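Local coordinates for protein fructose-bisphosphate aldolase (Slackia heliotrinireducens, PDB 4MOZ) that belongs to the DeoC/LacD family of aldolases and folds as a TIM barrel, with five copies in its assembly, at residues G78-Y90 with N96-N108. Residues are numbered along the deposited sequence; the frame is centred on the assembly and turned at random.
Sequences GVMAGQRGLIARY and NVNYLVKMNSKTN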
ATOM      1  N   GLY C  78      -4.938   8.242  36.523  1.00 30.39           N
ATOM      2  CA  GLY C  78      -3.899   9.016  35.851  1.00 29.74           C
ATOM      3  C   GLY C  78      -4.404   9.399  34.475  1.00 30.45           C
ATOM      4  O   GLY C  78      -4.605  10.584  34.186  1.00 32.88           O
ATOM      5  N   VAL C  79      -4.611   8.386  33.631  1.00 28.25           N
ATOM      6  CA  VAL C  79      -5.204   8.573  32.306  1.00 27.68           C
ATOM      7  C   VAL C  79      -6.367   7.611  32.053  1.00 27.61           C
ATOM      8  O   VAL C  79      -6.401   6.497  32.593  1.00 27.59           O
ATOM      9  CB  VAL C  79      -4.178   8.414  31.149  1.00 27.46           C
ATOM     10  CG1 VAL C  79      -3.064   9.447  31.247  1.00 27.55           C
ATOM     11  CG2 VAL C  79      -3.609   7.002  31.092  1.00 25.82           C
HETATM   12  N   MSE C  80      -7.326   8.062  31.253  0.50 27.20           N
HETATM   13  CA  MSE C  80      -8.338   7.176  30.715  0.50 28.07           C
HETATM   14  C   MSE C  80      -7.972   6.887  29.273  0.50 26.86           C
HETATM   15  O   MSE C  80      -7.881   7.804  28.453  0.50 27.15           O
HETATM   16  CB  MSE C  80      -9.721   7.812  30.785  0.50 29.58           C
HETATM   17  CG  MSE C  80     -10.810   6.926  30.210  0.50 31.84           C
HETATM   18 SE   MSE C  80     -12.490   7.871  30.052  0.50 34.84          SE
HETATM   19  CE  MSE C  80     -13.553   6.479  29.202  0.50 31.17           C
ATOM     20  N   ALA C  81      -7.749   5.611  28.975  1.00 26.36           N
ATOM     21  CA  ALA C  81      -7.384   5.177  27.624  1.00 26.71           C
ATOM     22  C   ALA C  81      -8.591   4.622  26.880  1.00 28.00           C
ATOM     23  O   ALA C  81      -9.245   3.689  27.353  1.00 28.30           O
ATOM     24  CB  ALA C  81      -6.265   4.147  27.670  1.00 25.26           C
ATOM     25  N   GLY C  82      -8.885   5.206  25.720  1.00 27.57           N
ATOM     26  CA  GLY C  82      -9.988   4.744  24.878  1.00 27.42           C
ATOM     27  C   GLY C  82      -9.833   5.146  23.425  1.00 26.07           C
ATOM     28  O   GLY C  82      -8.982   5.978  23.091  1.00 26.69           O
ATOM     29  N   GLN C  83     -10.659   4.558  22.559  1.00 24.16           N
ATOM     30  CA  GLN C  83     -10.651   4.894  21.134  1.00 24.84           C
ATOM     31  C   GLN C  83     -11.058   6.346  20.902  1.00 25.77           C
ATOM     32  O   GLN C  83     -11.816   6.923  21.694  1.00 25.48           O
ATOM     33  CB  GLN C  83     -11.570   3.959  20.344  1.00 25.06           C
ATOM     34  CG  GLN C  83     -11.053   2.535  20.190  1.00 25.33           C
ATOM     35  CD  GLN C  83     -11.418   1.644  21.364  1.00 26.81           C
ATOM     36  OE1 GLN C  83     -12.169   2.050  22.262  1.00 28.39           O
ATOM     37  NE2 GLN C  83     -10.887   0.421  21.368  1.00 22.94           N
ATOM     38  N   ARG C  84     -10.538   6.924  19.819  1.00 25.69           N
ATOM     39  CA  ARG C  84     -10.829   8.306  19.418  1.00 24.90           C
ATOM     40  C   ARG C  84     -12.332   8.588  19.391  1.00 25.08           C
ATOM     41  O   ARG C  84     -12.788   9.588  19.952  1.00 25.03           O
ATOM     42  CB  ARG C  84     -10.210   8.589  18.044  1.00 24.17           C
ATOM     43  CG  ARG C  84     -10.247  10.040  17.572  1.00 23.37           C
ATOM     44  CD  ARG C  84     -10.289  10.123  16.047  1.00 23.78           C
ATOM     45  NE  ARG C  84     -11.504   9.492  15.529  1.00 24.82           N
ATOM     46  CZ  ARG C  84     -12.659  10.127  15.324  1.00 23.62           C
ATOM     47  NH1 ARG C  84     -12.768  11.431  15.557  1.00 21.22           N
ATOM     48  NH2 ARG C  84     -13.713   9.456  14.878  1.00 23.14           N
ATOM     49  N   GLY C  85     -13.090   7.698  18.749  1.00 24.70           N
ATOM     50  CA  GLY C  85     -14.535   7.862  18.596  1.00 24.69           C
ATOM     51  C   GLY C  85     -15.287   7.876  19.912  1.00 25.52           C
ATOM     52  O   GLY C  85     -16.133   8.745  20.143  1.00 27.91           O
ATOM     53  N   LEU C  86     -14.964   6.912  20.773  1.00 24.30           N
ATOM     54  CA  LEU C  86     -15.569   6.794  22.093  1.00 24.65           C
ATOM     55  C   LEU C  86     -15.361   8.074  22.898  1.00 25.25           C
ATOM     56  O   LEU C  86     -16.318   8.640  23.442  1.00 24.44           O
ATOM     57  CB  LEU C  86     -14.979   5.592  22.835  1.00 25.03           C
ATOM     58  CG  LEU C  86     -15.384   5.379  24.296  1.00 26.03           C
ATOM     59  CD1 LEU C  86     -16.837   4.938  24.407  1.00 24.51           C
ATOM     60  CD2 LEU C  86     -14.459   4.363  24.944  1.00 28.01           C
ATOM     61  N   ILE C  87     -14.108   8.522  22.955  1.00 23.76           N
ATOM     62  CA  ILE C  87     -13.756   9.774  23.611  1.00 25.05           C
ATOM     63  C   ILE C  87     -14.511  10.967  22.997  1.00 27.23           C
ATOM     64  O   ILE C  87     -15.039  11.805  23.728  1.00 28.23           O
ATOM     65  CB  ILE C  87     -12.223  10.001  23.615  1.00 25.53           C
ATOM     66  CG1 ILE C  87     -11.522   8.898  24.423  1.00 24.75           C
ATOM     67  CG2 ILE C  87     -11.880  11.363  24.200  1.00 25.66           C
ATOM     68  CD1 ILE C  87     -10.007   8.873  24.286  1.00 24.99           C
ATOM     69  N   ALA C  88     -14.595  11.016  21.668  1.00 27.28           N
ATOM     70  CA  ALA C  88     -15.265  12.116  20.964  1.00 28.03           C
ATOM     71  C   ALA C  88     -16.742  12.284  21.340  1.00 26.93           C
ATOM     72  O   ALA C  88     -17.254  13.407  21.366  1.00 26.33           O
ATOM     73  CB  ALA C  88     -15.123  11.947  19.458  1.00 26.36           C
ATOM     74  N   ARG C  89     -17.415  11.174  21.634  1.00 26.68           N
ATOM     75  CA  ARG C  89     -18.856  11.200  21.886  1.00 28.50           C
ATOM     76  C   ARG C  89     -19.213  11.679  23.289  1.00 27.20           C
ATOM     77  O   ARG C  89     -20.347  12.084  23.531  1.00 28.16           O
ATOM     78  CB  ARG C  89     -19.499   9.831  21.629  1.00 31.26           C
ATOM     79  CG  ARG C  89     -19.166   9.192  20.286  1.00 37.68           C
ATOM     80  CD  ARG C  89     -19.755   9.930  19.096  1.00 41.49           C
ATOM     81  NE  ARG C  89     -21.217   9.928  19.085  1.00 42.66           N
ATOM     82  CZ  ARG C  89     -21.953  10.402  18.083  1.00 37.93           C
ATOM     83  NH1 ARG C  89     -21.365  10.898  17.003  1.00 33.76           N
ATOM     84  NH2 ARG C  89     -23.277  10.372  18.156  1.00 42.11           N
ATOM     85  N   TYR C  90     -18.244  11.640  24.204  1.00 27.15           N
ATOM     86  CA  TYR C  90     -18.500  11.971  25.608  1.00 26.84           C
ATOM     87  C   TYR C  90     -17.624  13.079  26.196  1.00 26.50           C
ATOM     88  O   TYR C  90     -18.009  13.698  27.189  1.00 26.69           O
ATOM     89  CB  TYR C  90     -18.376  10.717  26.472  1.00 25.59           C
ATOM     90  CG  TYR C  90     -19.421   9.662  26.181  1.00 26.97           C
ATOM     91  CD1 TYR C  90     -20.645   9.671  26.846  1.00 26.22           C
ATOM     92  CD2 TYR C  90     -19.183   8.653  25.242  1.00 26.76           C
ATOM     93  CE1 TYR C  90     -21.607   8.706  26.594  1.00 26.69           C
ATOM     94  CE2 TYR C  90     -20.140   7.685  24.977  1.00 27.16           C
ATOM     95  CZ  TYR C  90     -21.351   7.718  25.657  1.00 27.20           C
ATOM     96  OH  TYR C  90     -22.313   6.768  25.407  1.00 27.58           O
ATOM     97  N   ASN C  96     -12.585  17.189  32.319  1.00 29.97           N
ATOM     98  CA  ASN C  96     -11.513  17.128  33.321  1.00 33.39           C
ATOM     99  C   ASN C  96     -10.979  15.720  33.521  1.00 33.22           C
ATOM    100  O   ASN C  96     -10.953  15.200  34.638  1.00 38.11           O
ATOM    101  CB  ASN C  96     -11.984  17.709  34.656  1.00 34.39           C
ATOM    102  CG  ASN C  96     -12.640  19.062  34.502  1.00 37.89           C
ATOM    103  OD1 ASN C  96     -13.719  19.301  35.042  1.00 46.44           O
ATOM    104  ND2 ASN C  96     -12.000  19.952  33.747  1.00 37.75           N
ATOM    105  N   VAL C  97     -10.575  15.102  32.420  1.00 31.28           N
ATOM    106  CA  VAL C  97      -9.971  13.781  32.433  1.00 28.35           C
ATOM    107  C   VAL C  97      -8.760  13.878  31.509  1.00 27.86           C
ATOM    108  O   VAL C  97      -8.806  14.571  30.486  1.00 24.75           O
ATOM    109  CB  VAL C  97     -10.951  12.700  31.907  1.00 27.97           C
ATOM    110  CG1 VAL C  97     -10.294  11.327  31.874  1.00 24.57           C
ATOM    111  CG2 VAL C  97     -12.218  12.647  32.750  1.00 27.18           C
ATOM    112  N   ASN C  98      -7.672  13.216  31.888  1.00 26.90           N
ATOM    113  CA  ASN C  98      -6.519  13.097  31.009  1.00 28.32           C
ATOM    114  C   ASN C  98      -6.761  11.929  30.064  1.00 28.29           C
ATOM    115  O   ASN C  98      -6.733  10.768  30.484  1.00 30.96           O
ATOM    116  CB  ASN C  98      -5.228  12.884  31.808  1.00 28.87           C
ATOM    117  CG  ASN C  98      -4.959  13.995  32.810  1.00 28.68           C
ATOM    118  OD1 ASN C  98      -5.090  15.178  32.499  1.00 30.98           O
ATOM    119  ND2 ASN C  98      -4.563  13.616  34.016  1.00 23.90           N
ATOM    120  N   TYR C  99      -7.017  12.241  28.795  1.00 28.17           N
ATOM    121  CA  TYR C  99      -7.328  11.216  27.796  1.00 26.89           C
ATOM    122  C   TYR C  99      -6.097  10.696  27.068  1.00 25.44           C
ATOM    123  O   TYR C  99      -5.243  11.470  26.623  1.00 23.95           O
ATOM    124  CB  TYR C  99      -8.366  11.722  26.786  1.00 25.41           C
ATOM    125  CG  TYR C  99      -9.736  11.942  27.391  1.00 25.44           C
ATOM    126  CD1 TYR C  99     -10.570  10.858  27.692  1.00 23.12           C
ATOM    127  CD2 TYR C  99     -10.201  13.232  27.662  1.00 24.52           C
ATOM    128  CE1 TYR C  99     -11.822  11.057  28.250  1.00 24.93           C
ATOM    129  CE2 TYR C  99     -11.454  13.443  28.219  1.00 23.73           C
ATOM    130  CZ  TYR C  99     -12.261  12.354  28.511  1.00 26.14           C
ATOM    131  OH  TYR C  99     -13.507  12.558  29.064  1.00 26.28           O
ATOM    132  N   LEU C 100      -6.018   9.371  26.972  1.00 23.26           N
ATOM    133  CA  LEU C 100      -5.032   8.700  26.146  1.00 24.22           C
ATOM    134  C   LEU C 100      -5.788   8.014  25.011  1.00 24.67           C
ATOM    135  O   LEU C 100      -6.594   7.103  25.252  1.00 24.37           O
ATOM    136  CB  LEU C 100      -4.262   7.668  26.963  1.00 23.06           C
ATOM    137  CG  LEU C 100      -3.019   7.061  26.305  1.00 23.57           C
ATOM    138  CD1 LEU C 100      -1.767   7.770  26.791  1.00 22.34           C
ATOM    139  CD2 LEU C 100      -2.925   5.580  26.624  1.00 24.33           C
ATOM    140  N   VAL C 101      -5.540   8.457  23.780  1.00 23.31           N
ATOM    141  CA  VAL C 101      -6.240   7.912  22.618  1.00 24.45           C
ATOM    142  C   VAL C 101      -5.584   6.620  22.129  1.00 24.85           C
ATOM    143  O   VAL C 101      -4.432   6.616  21.680  1.00 24.87           O
ATOM    144  CB  VAL C 101      -6.351   8.941  21.473  1.00 24.58           C
ATOM    145  CG1 VAL C 101      -7.100   8.344  20.287  1.00 25.11           C
ATOM    146  CG2 VAL C 101      -7.055  10.201  21.964  1.00 22.59           C
ATOM    147  N   LYS C 102      -6.331   5.526  22.239  1.00 23.97           N
ATOM    148  CA  LYS C 102      -5.868   4.226  21.778  1.00 25.37           C
ATOM    149  C   LYS C 102      -5.989   4.164  20.256  1.00 24.78           C
ATOM    150  O   LYS C 102      -7.091   4.094  19.714  1.00 25.82           O
ATOM    151  CB  LYS C 102      -6.657   3.104  22.464  1.00 24.20           C
ATOM    152  CG  LYS C 102      -6.229   1.691  22.094  1.00 25.55           C
ATOM    153  CD  LYS C 102      -4.751   1.449  22.369  1.00 26.18           C
ATOM    154  CE  LYS C 102      -4.463  -0.028  22.574  1.00 27.03           C
ATOM    155  NZ  LYS C 102      -4.699  -0.813  21.330  1.00 27.97           N
HETATM  156  N   MSE C 103      -4.840   4.192  19.584  1.00 24.03           N
HETATM  157  CA  MSE C 103      -4.758   4.374  18.131  1.00 24.25           C
HETATM  158  C   MSE C 103      -5.177   3.160  17.305  1.00 22.59           C
HETATM  159  O   MSE C 103      -5.677   3.316  16.193  1.00 21.73           O
HETATM  160  CB  MSE C 103      -3.340   4.779  17.729  1.00 24.36           C
HETATM  161  CG  MSE C 103      -2.887   6.088  18.319  1.00 28.84           C
HETATM  162 SE   MSE C 103      -3.995   7.588  17.765  1.00 32.40          SE
HETATM  163  CE  MSE C 103      -3.505   7.661  15.873  1.00 26.49           C
ATOM    164  N   ASN C 104      -4.941   1.961  17.824  1.00 22.50           N
ATOM    165  CA  ASN C 104      -5.360   0.754  17.123  1.00 22.03           C
ATOM    166  C   ASN C 104      -6.313  -0.107  17.945  1.00 22.64           C
ATOM    167  O   ASN C 104      -6.370   0.023  19.164  1.00 23.47           O
ATOM    168  CB  ASN C 104      -4.150  -0.046  16.604  1.00 22.91           C
ATOM    169  CG  ASN C 104      -3.285  -0.637  17.708  1.00 24.31           C
ATOM    170  OD1 ASN C 104      -3.325  -0.215  18.870  1.00 23.91           O
ATOM    171  ND2 ASN C 104      -2.471  -1.617  17.336  1.00 23.58           N
ATOM    172  N   SER C 105      -7.079  -0.955  17.265  1.00 21.68           N
ATOM    173  CA  SER C 105      -7.981  -1.906  17.907  1.00 23.65           C
ATOM    174  C   SER C 105      -8.349  -3.021  16.937  1.00 24.24           C
ATOM    175  O   SER C 105      -8.316  -2.828  15.725  1.00 23.96           O
ATOM    176  CB  SER C 105      -9.262  -1.214  18.388  1.00 26.70           C
ATOM    177  OG  SER C 105      -9.019  -0.415  19.536  1.00 30.65           O
ATOM    178  N   LYS C 106      -8.709  -4.180  17.483  1.00 24.87           N
ATOM    179  CA  LYS C 106      -9.242  -5.296  16.704  1.00 23.86           C
ATOM    180  C   LYS C 106     -10.280  -6.020  17.553  1.00 23.67           C
ATOM    181  O   LYS C 106     -10.340  -5.803  18.765  1.00 23.85           O
ATOM    182  CB  LYS C 106      -8.121  -6.256  16.287  1.00 23.32           C
ATOM    183  CG  LYS C 106      -7.480  -7.025  17.432  1.00 24.35           C
ATOM    184  CD  LYS C 106      -6.744  -8.256  16.919  1.00 27.31           C
ATOM    185  CE  LYS C 106      -6.313  -9.166  18.058  1.00 27.16           C
ATOM    186  NZ  LYS C 106      -7.447  -9.960  18.611  1.00 28.34           N
ATOM    187  N   THR C 107     -11.098  -6.864  16.928  1.00 23.80           N
ATOM    188  CA  THR C 107     -12.019  -7.719  17.689  1.00 23.67           C
ATOM    189  C   THR C 107     -11.348  -9.057  18.005  1.00 24.26           C
ATOM    190  O   THR C 107     -10.295  -9.374  17.446  1.00 24.72           O
ATOM    191  CB  THR C 107     -13.363  -7.957  16.960  1.00 23.33           C
ATOM    192  OG1 THR C 107     -13.188  -8.910  15.902  1.00 24.09           O
ATOM    193  CG2 THR C 107     -13.931  -6.646  16.409  1.00 22.24           C
ATOM    194  N   ASN C 108     -11.956  -9.823  18.909  1.00 24.14           N
ATOM    195  CA  ASN C 108     -11.458 -11.147  19.274  1.00 25.30           C
ATOM    196  C   ASN C 108     -12.193 -12.278  18.549  1.00 24.99           C
ATOM    197  O   ASN C 108     -12.168 -13.426  18.996  1.00 26.88           O
ATOM    198  CB  ASN C 108     -11.530 -11.353  20.797  1.00 24.73           C
ATOM    199  CG  ASN C 108     -12.953 -11.290  21.341  1.00 26.05           C
ATOM    200  OD1 ASN C 108     -13.855 -10.729  20.715  1.00 29.08           O
ATOM    201  ND2 ASN C 108     -13.154 -11.855  22.527  1.00 26.61           N
TER
HETATM  202  O   HOH W   1      -7.391  11.462  34.281  1.00 34.74           O
HETATM  203  O   HOH W   2      -8.907   5.441  18.020  1.00 23.01           O
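Strands 79-82 and 99-102 run parallel, their short axes 4.6 Å apart at closest approach and inclined by 21°, as the second and third staves of the TIM barrel; helix 84-90 connects them in a beta-alpha-beta crossover. Four backbone hydrogen bonds form the ladder: Met80 N to Asn98 O, Leu100 N to Met80 O, Gly82 N to Leu100 O and Lys102 N to Gly82 O. On the helix-facing side, Ile87 comes down over one face of the Tyr99 ring, its CG2 making a CH-pi contact 3.9 Å from the ring centroid, while Val97 CB lies against the opposite face. The ring is thus sandwiched, and Tyr99 OH is tied to Tyr94 O. In one of two modelled conformers, the extended chain of selenomethionine Met80 runs alongside Tyr99 in the same direction, bringing SE obliquely to within 3.7 Å of Tyr99 CE1 in a Met-aromatic contact. CD1 of Ile87 reaches on to Val101 CG2, and Met131 of helix 125-132 packs on Ile87 as well. On the other sheet face, inside the barrel, Ala81 CB rests on Leu100 CD2. Asn98 ND2 meets Gly78 O at 3.0 Å, the oxygen lying in its amide plane, while Asn98 OD1 accepts from Asn137; a water also joins Gly78 O to Asn98 N. A second water bridges Lys102 O and Arg84 N. At the N-cap of the helix, the bend of Gln83 at chi2 (86°) turns its amide toward Ser105; NE2 also bonds Asp43 O and donates an almost straight 2.7 Å bond to Ser105 OG, which in turn donates to Asn104 O.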